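Local coordinates for L-lysine 6-monooxygenase involved in desferrioxamine biosynthesis (Erwinia amylovora CFBP1430, PDB 5O8P), which uses FAD and NADPH to hydroxylate a terminal amine, probably that of cadaverine, in the biosynthesis of the siderophore desferrioxamine, at residues B[19-24]-B[109-114]; B[238-243]-B[268-273]; B[284-289]-B[295-300]. All blocks are in the same frame, centred on the assembly; numbering follows the deposited sequence.

Contact 1: B[19-24]-B[109-114]; sequences FNLGLA and WAAERL. With FAD (flavin-adenine dinucleotide), chain C.
L21 and L114 carry the apolar part of this contact, in which two helices meet through small and branched aliphatic side chains with no hydrogen bond between them. The CD1 methyl of L21 lies 3.6 Å from CD1 of L114 and touches A111 as well, 4.1 Å from its CB. With CG of L21 turned anti to the backbone N (chi1 -178°), the branch reaches across to the helix 100-113. L114, the first residue past the regular turns of that helix, answers with both methyls: CD1 packs 4.0 Å from CB of A24, while CD2 rests 3.8 Å from the carbonyl O of A24. That oxygen is satisfied by a hydrogen bond from the ND2 of N116.

The cofactor is met at the start of segment 19-24, by F19. The F19 ring lies obliquely to the ribityl-phosphate link of FAD, CE2 being 3.2 Å from O5' of FAD, and R402 adds a cation-pi contact to the ring. F19 belongs to the FAD pocket, so one helix serves the dinucleotide at one end and the apolar core along its flank.

Helix 18-27, which follows strand 8-14 as in a Rossmann-type nucleotide-binding fold, is flanked by helix 399-410 against F19 and L23. Strand 35-38 covers N20, L23 and A24, and strand 117-118 lies against L21, A24 and A111, joining the two helices to the sheet.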
loop_
_atom_site.group_PDB
_atom_site.type_symbol
_atom_site.label_atom_id
_atom_site.label_comp_id
_atom_site.label_asym_id
_atom_site.label_seq_id
_atom_site.Cartn_x
_atom_site.Cartn_y
_atom_site.Cartn_z
ATOM N N PHE B 19 26.223 -17.123 1.511
ATOM C CA PHE B 19 26.184 -18.005 2.682
ATOM C C PHE B 19 27.533 -18.150 3.410
ATOM O O PHE B 19 27.603 -17.861 4.602
ATOM C CB PHE B 19 25.596 -19.377 2.320
ATOM C CG PHE B 19 24.210 -19.301 1.771
ATOM C CD1 PHE B 19 23.231 -18.499 2.382
ATOM C CD2 PHE B 19 23.850 -20.037 0.672
ATOM C CE1 PHE B 19 21.955 -18.417 1.882
ATOM C CE2 PHE B 19 22.553 -19.961 0.176
ATOM C CZ PHE B 19 21.626 -19.137 0.772
ATOM N N ASN B 20 28.594 -18.565 2.718
ATOM C CA ASN B 20 29.920 -18.645 3.365
ATOM C C ASN B 20 30.503 -17.285 3.692
ATOM O O ASN B 20 31.272 -17.179 4.634
ATOM C CB ASN B 20 30.932 -19.452 2.554
ATOM C CG ASN B 20 30.916 -20.938 2.876
ATOM O OD1 ASN B 20 30.214 -21.380 3.766
ATOM N ND2 ASN B 20 31.692 -21.716 2.141
ATOM N N LEU B 21 30.142 -16.245 2.946
ATOM C CA LEU B 21 30.548 -14.884 3.308
ATOM C C LEU B 21 29.907 -14.506 4.639
ATOM O O LEU B 21 30.514 -13.822 5.462
ATOM C CB LEU B 21 30.158 -13.878 2.222
ATOM C CG LEU B 21 30.576 -12.424 2.469
ATOM C CD1 LEU B 21 32.089 -12.309 2.592
ATOM C CD2 LEU B 21 30.065 -11.485 1.372
ATOM N N GLY B 22 28.669 -14.953 4.846
ATOM C CA GLY B 22 27.995 -14.812 6.134
ATOM C C GLY B 22 28.753 -15.520 7.226
ATOM O O GLY B 22 29.156 -14.892 8.206
ATOM N N LEU B 23 28.979 -16.819 7.043
ATOM C CA LEU B 23 29.766 -17.607 8.009
ATOM C C LEU B 23 31.085 -16.920 8.353
ATOM O O LEU B 23 31.502 -16.911 9.515
ATOM C CB LEU B 23 30.048 -19.016 7.479
ATOM C CG LEU B 23 30.669 -20.028 8.447
ATOM C CD1 LEU B 23 29.951 -20.053 9.776
ATOM C CD2 LEU B 23 30.664 -21.412 7.823
ATOM N N ALA B 24 31.723 -16.327 7.344
ATOM C CA ALA B 24 32.990 -15.637 7.535
ATOM C C ALA B 24 32.867 -14.431 8.450
ATOM O O ALA B 24 33.704 -14.262 9.342
ATOM C CB ALA B 24 33.577 -15.222 6.200
ATOM N N TRP B 109 32.040 -4.717 0.135
ATOM C CA TRP B 109 32.579 -4.016 1.298
ATOM C C TRP B 109 32.917 -4.958 2.452
ATOM O O TRP B 109 33.970 -4.825 3.064
ATOM C CB TRP B 109 31.585 -2.960 1.759
ATOM C CG TRP B 109 31.906 -2.319 3.034
ATOM C CD1 TRP B 109 32.699 -1.245 3.225
ATOM C CD2 TRP B 109 31.418 -2.698 4.310
ATOM N NE1 TRP B 109 32.745 -0.916 4.550
ATOM C CE2 TRP B 109 31.961 -1.793 5.242
ATOM C CE3 TRP B 109 30.558 -3.707 4.756
ATOM C CZ2 TRP B 109 31.691 -1.868 6.597
ATOM C CZ3 TRP B 109 30.268 -3.771 6.103
ATOM C CH2 TRP B 109 30.837 -2.854 7.011
ATOM N N ALA B 110 32.023 -5.895 2.750
ATOM C CA ALA B 110 32.272 -6.871 3.800
ATOM C C ALA B 110 33.463 -7.764 3.449
ATOM O O ALA B 110 34.362 -7.957 4.262
ATOM C CB ALA B 110 31.036 -7.718 4.051
ATOM N N ALA B 111 33.472 -8.291 2.232
ATOM C CA ALA B 111 34.549 -9.176 1.786
ATOM C C ALA B 111 35.914 -8.489 1.861
ATOM O O ALA B 111 36.892 -9.106 2.237
ATOM C CB ALA B 111 34.286 -9.670 0.374
ATOM N N GLU B 112 35.954 -7.210 1.514
ATOM C CA GLU B 112 37.172 -6.405 1.613
ATOM C C GLU B 112 37.627 -6.262 3.087
ATOM O O GLU B 112 38.792 -6.481 3.396
ATOM C CB GLU B 112 36.955 -5.033 0.936
ATOM C CG GLU B 112 38.183 -4.409 0.285
ATOM C CD GLU B 112 39.218 -3.878 1.282
ATOM O OE1 GLU B 112 38.833 -3.443 2.399
ATOM O OE2 GLU B 112 40.430 -3.892 0.939
ATOM N N ARG B 113 36.700 -5.943 3.990
ATOM C CA ARG B 113 37.018 -5.730 5.422
ATOM C C ARG B 113 37.555 -6.991 6.112
ATOM O O ARG B 113 38.340 -6.904 7.051
ATOM C CB ARG B 113 35.782 -5.235 6.192
ATOM C CG ARG B 113 35.964 -3.947 6.981
ATOM C CD ARG B 113 34.747 -3.648 7.863
ATOM N NE ARG B 113 34.859 -4.414 9.110
ATOM C CZ ARG B 113 34.783 -3.934 10.360
ATOM N NH1 ARG B 113 34.538 -2.636 10.605
ATOM N NH2 ARG B 113 34.959 -4.781 11.387
ATOM N N LEU B 114 37.106 -8.158 5.662
ATOM C CA LEU B 114 37.465 -9.417 6.301
ATOM C C LEU B 114 38.914 -9.806 6.056
ATOM O O LEU B 114 39.518 -9.441 5.044
ATOM C CB LEU B 114 36.566 -10.561 5.810
ATOM C CG LEU B 114 35.119 -10.572 6.309
ATOM C CD1 LEU B 114 34.231 -11.405 5.383
ATOM C CD2 LEU B 114 35.058 -11.111 7.718
HETATM P PA FAD C . 27.146 -18.656 -4.970
HETATM O O1A FAD C . 27.116 -17.294 -5.638
HETATM O O2A FAD C . 26.801 -19.884 -5.778
HETATM O O5B FAD C . 28.636 -18.798 -4.361
HETATM C C5B FAD C . 29.505 -19.875 -4.696
HETATM C C4B FAD C . 30.961 -19.445 -4.838
HETATM O O4B FAD C . 31.807 -20.601 -4.737
HETATM C C3B FAD C . 31.256 -18.815 -6.195
HETATM O O3B FAD C . 32.004 -17.609 -5.991
HETATM C C2B FAD C . 32.021 -19.893 -6.962
HETATM O O2B FAD C . 32.977 -19.383 -7.896
HETATM C C1B FAD C . 32.718 -20.644 -5.844
HETATM N N9A FAD C . 33.182 -22.021 -6.166
HETATM C C8A FAD C . 32.493 -23.042 -6.717
HETATM N N7A FAD C . 33.289 -24.141 -6.840
HETATM C C5A FAD C . 34.511 -23.825 -6.360
HETATM C C6A FAD C . 35.827 -24.500 -6.186
HETATM N N6A FAD C . 36.009 -25.788 -6.563
HETATM N N1A FAD C . 36.844 -23.787 -5.632
HETATM C C2A FAD C . 36.693 -22.501 -5.248
HETATM N N3A FAD C . 35.533 -21.831 -5.386
HETATM C C4A FAD C . 34.430 -22.425 -5.919
HETATM N N1 FAD C . 17.726 -15.513 -2.388
HETATM C C2 FAD C . 17.178 -14.661 -1.483
HETATM O O2 FAD C . 16.946 -15.092 -0.332
HETATM N N3 FAD C . 16.887 -13.375 -1.785
HETATM C C4 FAD C . 17.117 -12.861 -3.006
HETATM O O4 FAD C . 16.835 -11.674 -3.261
HETATM C C4X FAD C . 17.714 -13.728 -4.053
HETATM N N5 FAD C . 17.973 -13.272 -5.297
HETATM C C5X FAD C . 18.516 -14.091 -6.229
HETATM C C6 FAD C . 18.758 -13.566 -7.497
HETATM C C7 FAD C . 19.316 -14.347 -8.507
HETATM C C7M FAD C . 19.566 -13.756 -9.872
HETATM C C8 FAD C . 19.656 -15.770 -8.217
HETATM C C8M FAD C . 20.259 -16.635 -9.291
HETATM C C9 FAD C . 19.414 -16.307 -6.952
HETATM C C9A FAD C . 18.853 -15.529 -5.922
HETATM N N10 FAD C . 18.589 -16.034 -4.603
HETATM C C10 FAD C . 18.013 -15.136 -3.661
HETATM C "C1'" FAD C . 18.884 -17.428 -4.173
HETATM C "C2'" FAD C . 20.262 -17.560 -3.481
HETATM O "O2'" FAD C . 20.437 -16.513 -2.504
HETATM C "C3'" FAD C . 21.453 -17.556 -4.458
HETATM O "O3'" FAD C . 21.354 -18.659 -5.374
HETATM C "C4'" FAD C . 22.816 -17.626 -3.758
HETATM O "O4'" FAD C . 23.814 -17.032 -4.596
HETATM C "C5'" FAD C . 23.241 -19.055 -3.428
HETATM O "O5'" FAD C . 24.188 -19.024 -2.359
HETATM P P FAD C . 25.665 -19.609 -2.562
HETATM O O1P FAD C . 26.443 -19.367 -1.285
HETATM O O2P FAD C . 25.433 -21.012 -3.049
HETATM O O3P FAD C . 26.139 -18.540 -3.695
#

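Contact 2: B[238-243]-B[268-273]; sequences KLTLEM and KNLYKG
L270 meets T240 and M243 because the torsions of all three side chains bring methyl groups into one small apolar junction. In T240, chi1 of -61° sets OG1 beside the backbone N and CG2 anti to it, which divides the side chain into a polar branch and an apolar one. L270 has its CG anti to the carbonyl carbon (chi1 -59°), and its two methyls are shared between two partners. M243 extends through CG and then bends at chi3 (80°), turning CE back to the leucine.

The resulting contacts are few and purely apolar. CD2 of L270 lies 3.5 Å from CG2 of T240, the two side chains slanting past each other. CD1 of L270 is 3.8 Å from CE of M243 and stands equally near its SD, so the leucine methyl sits against the thioether end, with the two chains at about a right angle. The hydroxyl branch of T240 is occupied by E235, to which OG1 is hydrogen-bonded, and this bond probably helps to fix the rotation that presents CG2 to L270.

The same loop also takes part in binding the nicotinamide cofactor. Y271 and K272, next to L270 in sequence, are NADP(+)-binding residues, although no NADP(+) is bound to this chain. CG of K272 lies over one face of the Y271 ring, 3.8 Å above its plane and offset to the rim, and the OH of Y271 is hydrogen-bonded to O of N264.

R230 of the second subunit packs on M243 and N269, and I92 of the third on K238, L241 and E242. Within the chain, F391 packs on L270 and Y271, and the short helix 238-241 is joined to the loop between helices 257-266 and 276-290.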
loop_
_atom_site.group_PDB
_atom_site.type_symbol
_atom_site.label_atom_id
_atom_site.label_comp_id
_atom_site.label_asym_id
_atom_site.label_seq_id
_atom_site.Cartn_x
_atom_site.Cartn_y
_atom_site.Cartn_z
ATOM N N LYS B 238 1.971 -13.589 6.026
ATOM C CA LYS B 238 2.807 -13.756 7.221
ATOM C C LYS B 238 2.652 -15.081 7.954
ATOM O O LYS B 238 3.617 -15.560 8.548
ATOM C CB LYS B 238 2.599 -12.596 8.177
ATOM C CG LYS B 238 3.112 -11.300 7.602
ATOM C CD LYS B 238 2.765 -10.124 8.470
ATOM C CE LYS B 238 3.142 -8.841 7.763
ATOM N NZ LYS B 238 2.666 -7.677 8.547
ATOM N N LEU B 239 1.466 -15.680 7.902
ATOM C CA LEU B 239 1.283 -17.014 8.479
ATOM C C LEU B 239 2.078 -18.079 7.726
ATOM O O LEU B 239 2.573 -19.001 8.343
ATOM C CB LEU B 239 -0.192 -17.403 8.579
ATOM C CG LEU B 239 -0.993 -16.727 9.708
ATOM C CD1 LEU B 239 -2.474 -17.095 9.575
ATOM C CD2 LEU B 239 -0.432 -17.074 11.088
ATOM N N THR B 240 2.211 -17.945 6.406
ATOM C CA THR B 240 3.073 -18.847 5.602
ATOM C C THR B 240 4.564 -18.558 5.821
ATOM O O THR B 240 5.363 -19.491 5.825
ATOM C CB THR B 240 2.730 -18.792 4.093
ATOM O OG1 THR B 240 1.381 -19.220 3.910
ATOM C CG2 THR B 240 3.645 -19.672 3.268
ATOM N N LEU B 241 4.942 -17.295 6.019
ATOM C CA LEU B 241 6.347 -16.967 6.340
ATOM C C LEU B 241 6.870 -17.664 7.619
ATOM O O LEU B 241 8.076 -17.941 7.720
ATOM C CB LEU B 241 6.566 -15.450 6.435
ATOM C CG LEU B 241 6.294 -14.607 5.183
ATOM C CD1 LEU B 241 6.618 -13.130 5.427
ATOM C CD2 LEU B 241 7.059 -15.152 3.965
ATOM N N GLU B 242 5.971 -17.978 8.560
ATOM C CA GLU B 242 6.319 -18.810 9.727
ATOM C C GLU B 242 6.818 -20.213 9.391
ATOM O O GLU B 242 7.352 -20.889 10.249
ATOM C CB GLU B 242 5.131 -18.965 10.672
ATOM C CG GLU B 242 4.679 -17.698 11.377
ATOM C CD GLU B 242 3.954 -17.993 12.689
ATOM O OE1 GLU B 242 3.069 -18.903 12.722
ATOM O OE2 GLU B 242 4.325 -17.342 13.709
ATOM N N MET B 243 6.600 -20.676 8.168
ATOM C CA MET B 243 7.182 -21.947 7.734
ATOM C C MET B 243 8.681 -21.834 7.487
ATOM O O MET B 243 9.334 -22.863 7.411
ATOM C CB MET B 243 6.489 -22.478 6.476
ATOM C CG MET B 243 5.024 -22.820 6.655
ATOM S SD MET B 243 4.190 -23.259 5.114
ATOM C CE MET B 243 4.714 -24.953 4.908
ATOM N N LYS B 268 6.470 -25.150 -4.636
ATOM C CA LYS B 268 7.215 -24.188 -5.452
ATOM C C LYS B 268 6.702 -22.736 -5.298
ATOM O O LYS B 268 7.482 -21.812 -5.503
ATOM C CB LYS B 268 7.220 -24.628 -6.920
ATOM C CG LYS B 268 7.950 -25.947 -7.118
ATOM C CD LYS B 268 7.886 -26.413 -8.560
ATOM C CE LYS B 268 8.818 -27.580 -8.827
ATOM N NZ LYS B 268 9.159 -27.665 -10.273
ATOM N N ASN B 269 5.430 -22.537 -4.929
ATOM C CA ASN B 269 4.966 -21.177 -4.541
ATOM C C ASN B 269 5.699 -20.591 -3.315
ATOM O O ASN B 269 5.758 -19.371 -3.166
ATOM C CB ASN B 269 3.421 -21.006 -4.448
ATOM C CG ASN B 269 2.716 -22.119 -3.701
ATOM O OD1 ASN B 269 3.334 -23.004 -3.113
ATOM N ND2 ASN B 269 1.394 -22.081 -3.738
ATOM N N LEU B 270 6.275 -21.447 -2.466
ATOM C CA LEU B 270 6.982 -20.996 -1.266
ATOM C C LEU B 270 8.417 -20.494 -1.515
ATOM O O LEU B 270 8.951 -19.741 -0.696
ATOM C CB LEU B 270 6.987 -22.101 -0.191
ATOM C CG LEU B 270 5.657 -22.671 0.356
ATOM C CD1 LEU B 270 5.895 -23.410 1.667
ATOM C CD2 LEU B 270 4.575 -21.607 0.504
ATOM N N TYR B 271 9.043 -20.911 -2.618
ATOM C CA TYR B 271 10.428 -20.474 -2.945
ATOM C C TYR B 271 10.723 -20.111 -4.418
ATOM O O TYR B 271 11.522 -19.206 -4.662
ATOM C CB TYR B 271 11.484 -21.460 -2.395
ATOM C CG TYR B 271 11.558 -22.847 -3.039
ATOM C CD1 TYR B 271 10.480 -23.738 -2.964
ATOM C CD2 TYR B 271 12.739 -23.296 -3.659
ATOM C CE1 TYR B 271 10.548 -25.000 -3.522
ATOM C CE2 TYR B 271 12.820 -24.572 -4.217
ATOM C CZ TYR B 271 11.722 -25.419 -4.141
ATOM O OH TYR B 271 11.766 -26.683 -4.682
ATOM N N LYS B 272 10.076 -20.780 -5.379
ATOM C CA LYS B 272 10.311 -20.551 -6.820
ATOM C C LYS B 272 9.268 -19.609 -7.486
ATOM O O LYS B 272 9.136 -19.575 -8.695
ATOM C CB LYS B 272 10.402 -21.922 -7.531
ATOM C CG LYS B 272 11.749 -22.625 -7.357
ATOM C CD LYS B 272 11.665 -24.152 -7.495
ATOM C CE LYS B 272 10.957 -24.664 -8.761
ATOM N NZ LYS B 272 11.570 -24.266 -10.065
ATOM N N GLY B 273 8.549 -18.813 -6.696
ATOM C CA GLY B 273 7.513 -17.914 -7.226
ATOM C C GLY B 273 8.020 -16.565 -7.691
ATOM O O GLY B 273 9.163 -16.201 -7.429
#

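Contact 3: B[284-289]-B[295-300]; sequences DLLYVK and LDVNLF
L295 inserts its side chain between L286 and K289, one turn apart on the helix 276-290, and can be followed atom by atom. Its CB points to the helix. CG stands anti to the carbonyl carbon (chi1 -64°), and from there the two methyls part. CD1 comes within 3.3 Å of the backbone O of L286 and also lies 3.9 Å from CD2 of that leucine, the two side chains running at a slant. CD2 turns to the next helical turn, 3.3 Å from CB of K289.

K289 contributes only the base of its side chain here. Beyond CB the chain bends at chi2 (-80°) and leads the ammonium group elsewhere: NZ is hydrogen-bonded to O of T213. A lysine can therefore line an apolar contact with its aliphatic root while its ammonium group is paired with D216 and E53 of the fourth subunit in salt bridges, which probably offset the charge.

V297, two residues on from L295, extends the apolar surface: its CG2 methyl is 4.1 Å from CD2 of L286. That leucine thus touches both L295 and V297, and it packs on L212 of helix 202-213 as well. F424 of the second subunit lies against L286, L295 and L299, and the backbone of L299 is hydrogen-bonded to that subunit.

Here a helix is laid against the strand that follows it, an outermost strand of the five-stranded parallel sheet within this chain. That sheet, with the NADP(+)-binding residues S200 and S203 just after strand 194-198, is consistent with a Rossmann-type NADP(+)-binding domain.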
loop_
_atom_site.group_PDB
_atom_site.type_symbol
_atom_site.label_atom_id
_atom_site.label_comp_id
_atom_site.label_asym_id
_atom_site.label_seq_id
_atom_site.Cartn_x
_atom_site.Cartn_y
_atom_site.Cartn_z
ATOM N N ASP B 284 -0.067 -4.559 -15.466
ATOM C CA ASP B 284 -0.286 -3.125 -15.621
ATOM C C ASP B 284 0.486 -2.543 -16.802
ATOM O O ASP B 284 -0.003 -1.635 -17.458
ATOM C CB ASP B 284 0.031 -2.360 -14.311
ATOM C CG ASP B 284 -1.071 -2.509 -13.239
ATOM O OD1 ASP B 284 -2.019 -3.318 -13.421
ATOM O OD2 ASP B 284 -0.992 -1.801 -12.205
ATOM N N LEU B 285 1.674 -3.071 -17.087
ATOM C CA LEU B 285 2.466 -2.577 -18.216
ATOM C C LEU B 285 1.937 -3.094 -19.549
ATOM O O LEU B 285 1.905 -2.333 -20.503
ATOM C CB LEU B 285 3.947 -2.908 -18.054
ATOM C CG LEU B 285 4.884 -2.211 -19.053
ATOM C CD1 LEU B 285 4.760 -0.693 -19.027
ATOM C CD2 LEU B 285 6.321 -2.627 -18.770
ATOM N N LEU B 286 1.524 -4.361 -19.622
ATOM C CA LEU B 286 0.783 -4.868 -20.794
ATOM C C LEU B 286 -0.452 -4.001 -21.076
ATOM O O LEU B 286 -0.663 -3.561 -22.202
ATOM C CB LEU B 286 0.345 -6.318 -20.601
ATOM C CG LEU B 286 1.464 -7.358 -20.554
ATOM C CD1 LEU B 286 0.944 -8.685 -20.041
ATOM C CD2 LEU B 286 2.112 -7.548 -21.915
ATOM N N TYR B 287 -1.237 -3.737 -20.039
ATOM C CA TYR B 287 -2.374 -2.826 -20.143
ATOM C C TYR B 287 -1.953 -1.479 -20.759
ATOM O O TYR B 287 -2.519 -1.066 -21.761
ATOM C CB TYR B 287 -3.059 -2.635 -18.761
ATOM C CG TYR B 287 -4.361 -1.874 -18.809
ATOM C CD1 TYR B 287 -4.364 -0.482 -18.874
ATOM C CD2 TYR B 287 -5.585 -2.537 -18.813
ATOM C CE1 TYR B 287 -5.542 0.236 -18.951
ATOM C CE2 TYR B 287 -6.778 -1.829 -18.889
ATOM C CZ TYR B 287 -6.752 -0.436 -18.955
ATOM O OH TYR B 287 -7.910 0.306 -19.019
ATOM N N VAL B 288 -0.958 -0.809 -20.181
ATOM C CA VAL B 288 -0.546 0.529 -20.667
ATOM C C VAL B 288 0.001 0.520 -22.095
ATOM O O VAL B 288 -0.304 1.423 -22.885
ATOM C CB VAL B 288 0.494 1.189 -19.729
ATOM C CG1 VAL B 288 1.141 2.422 -20.370
ATOM C CG2 VAL B 288 -0.168 1.590 -18.427
ATOM N N LYS B 289 0.818 -0.477 -22.416
ATOM C CA LYS B 289 1.368 -0.588 -23.758
ATOM C C LYS B 289 0.246 -0.830 -24.754
ATOM O O LYS B 289 0.259 -0.254 -25.830
ATOM C CB LYS B 289 2.387 -1.715 -23.869
ATOM C CG LYS B 289 3.641 -1.553 -23.038
ATOM C CD LYS B 289 4.636 -0.640 -23.688
ATOM C CE LYS B 289 5.750 -0.217 -22.751
ATOM N NZ LYS B 289 6.617 0.777 -23.427
ATOM N N LEU B 295 -0.749 -5.426 -28.844
ATOM C CA LEU B 295 0.628 -5.783 -28.534
ATOM C C LEU B 295 0.995 -7.081 -29.186
ATOM O O LEU B 295 0.165 -7.995 -29.259
ATOM C CB LEU B 295 0.817 -5.994 -27.033
ATOM C CG LEU B 295 0.615 -4.795 -26.128
ATOM C CD1 LEU B 295 0.687 -5.287 -24.693
ATOM C CD2 LEU B 295 1.662 -3.722 -26.404
ATOM N N ASP B 296 2.256 -7.185 -29.600
ATOM C CA ASP B 296 2.759 -8.421 -30.149
ATOM C C ASP B 296 3.449 -9.206 -29.030
ATOM O O ASP B 296 4.674 -9.202 -28.897
ATOM C CB ASP B 296 3.678 -8.152 -31.346
ATOM C CG ASP B 296 3.881 -9.385 -32.220
ATOM O OD1 ASP B 296 3.141 -10.384 -32.049
ATOM O OD2 ASP B 296 4.780 -9.338 -33.086
ATOM N N VAL B 297 2.623 -9.869 -28.222
ATOM C CA VAL B 297 3.065 -10.724 -27.125
ATOM C C VAL B 297 2.252 -12.008 -27.078
ATOM O O VAL B 297 1.112 -12.046 -27.494
ATOM C CB VAL B 297 2.982 -10.021 -25.746
ATOM C CG1 VAL B 297 3.741 -8.698 -25.774
ATOM C CG2 VAL B 297 1.541 -9.801 -25.302
ATOM N N ASN B 298 2.869 -13.066 -26.581
ATOM C CA ASN B 298 2.192 -14.332 -26.353
ATOM C C ASN B 298 2.672 -14.870 -25.024
ATOM O O ASN B 298 3.839 -14.711 -24.680
ATOM C CB ASN B 298 2.513 -15.317 -27.470
ATOM C CG ASN B 298 2.134 -14.780 -28.825
ATOM O OD1 ASN B 298 0.956 -14.729 -29.184
ATOM N ND2 ASN B 298 3.127 -14.330 -29.570
ATOM N N LEU B 299 1.759 -15.467 -24.267
ATOM C CA LEU B 299 2.059 -16.002 -22.956
ATOM C C LEU B 299 1.381 -17.351 -22.858
ATOM O O LEU B 299 0.162 -17.413 -22.893
ATOM C CB LEU B 299 1.552 -15.061 -21.863
ATOM C CG LEU B 299 2.307 -13.731 -21.706
ATOM C CD1 LEU B 299 1.900 -12.694 -22.736
ATOM C CD2 LEU B 299 2.093 -13.156 -20.314
ATOM N N PHE B 300 2.166 -18.421 -22.768
ATOM C CA PHE B 300 1.631 -19.775 -22.600
ATOM C C PHE B 300 1.974 -20.357 -21.232
ATOM O O PHE B 300 2.962 -19.973 -20.619
ATOM C CB PHE B 300 2.175 -20.675 -23.694
ATOM C CG PHE B 300 1.696 -20.307 -25.063
ATOM C CD1 PHE B 300 2.390 -19.380 -25.831
ATOM C CD2 PHE B 300 0.546 -20.876 -25.582
ATOM C CE1 PHE B 300 1.958 -19.032 -27.101
ATOM C CE2 PHE B 300 0.103 -20.536 -26.853
ATOM C CZ PHE B 300 0.820 -19.613 -27.615
#

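How the contacts relate
Followed from the N terminus, the three contacts come in series, none crossing or enclosing another. Contact 1 closes a loop of 84 residues, bringing helix 100-113 back to helix 18-27 near FAD. Contact 2 closes a shorter loop of 24 residues, mainly helical, and joins helix 238-241 to the loop that bears NADP(+)-binding residues. Contact 3 spans just five residues, from helix 276-290 to strand 297-300, an outermost strand of the parallel sheet within this chain. Contacts 1 and 3 lie on opposite sides of the chain's centre. Contacts 2 and 3 meet across subunits: K238 of contact 2 forms a salt bridge with D284 of the second subunit, a contact 3 residue in that copy.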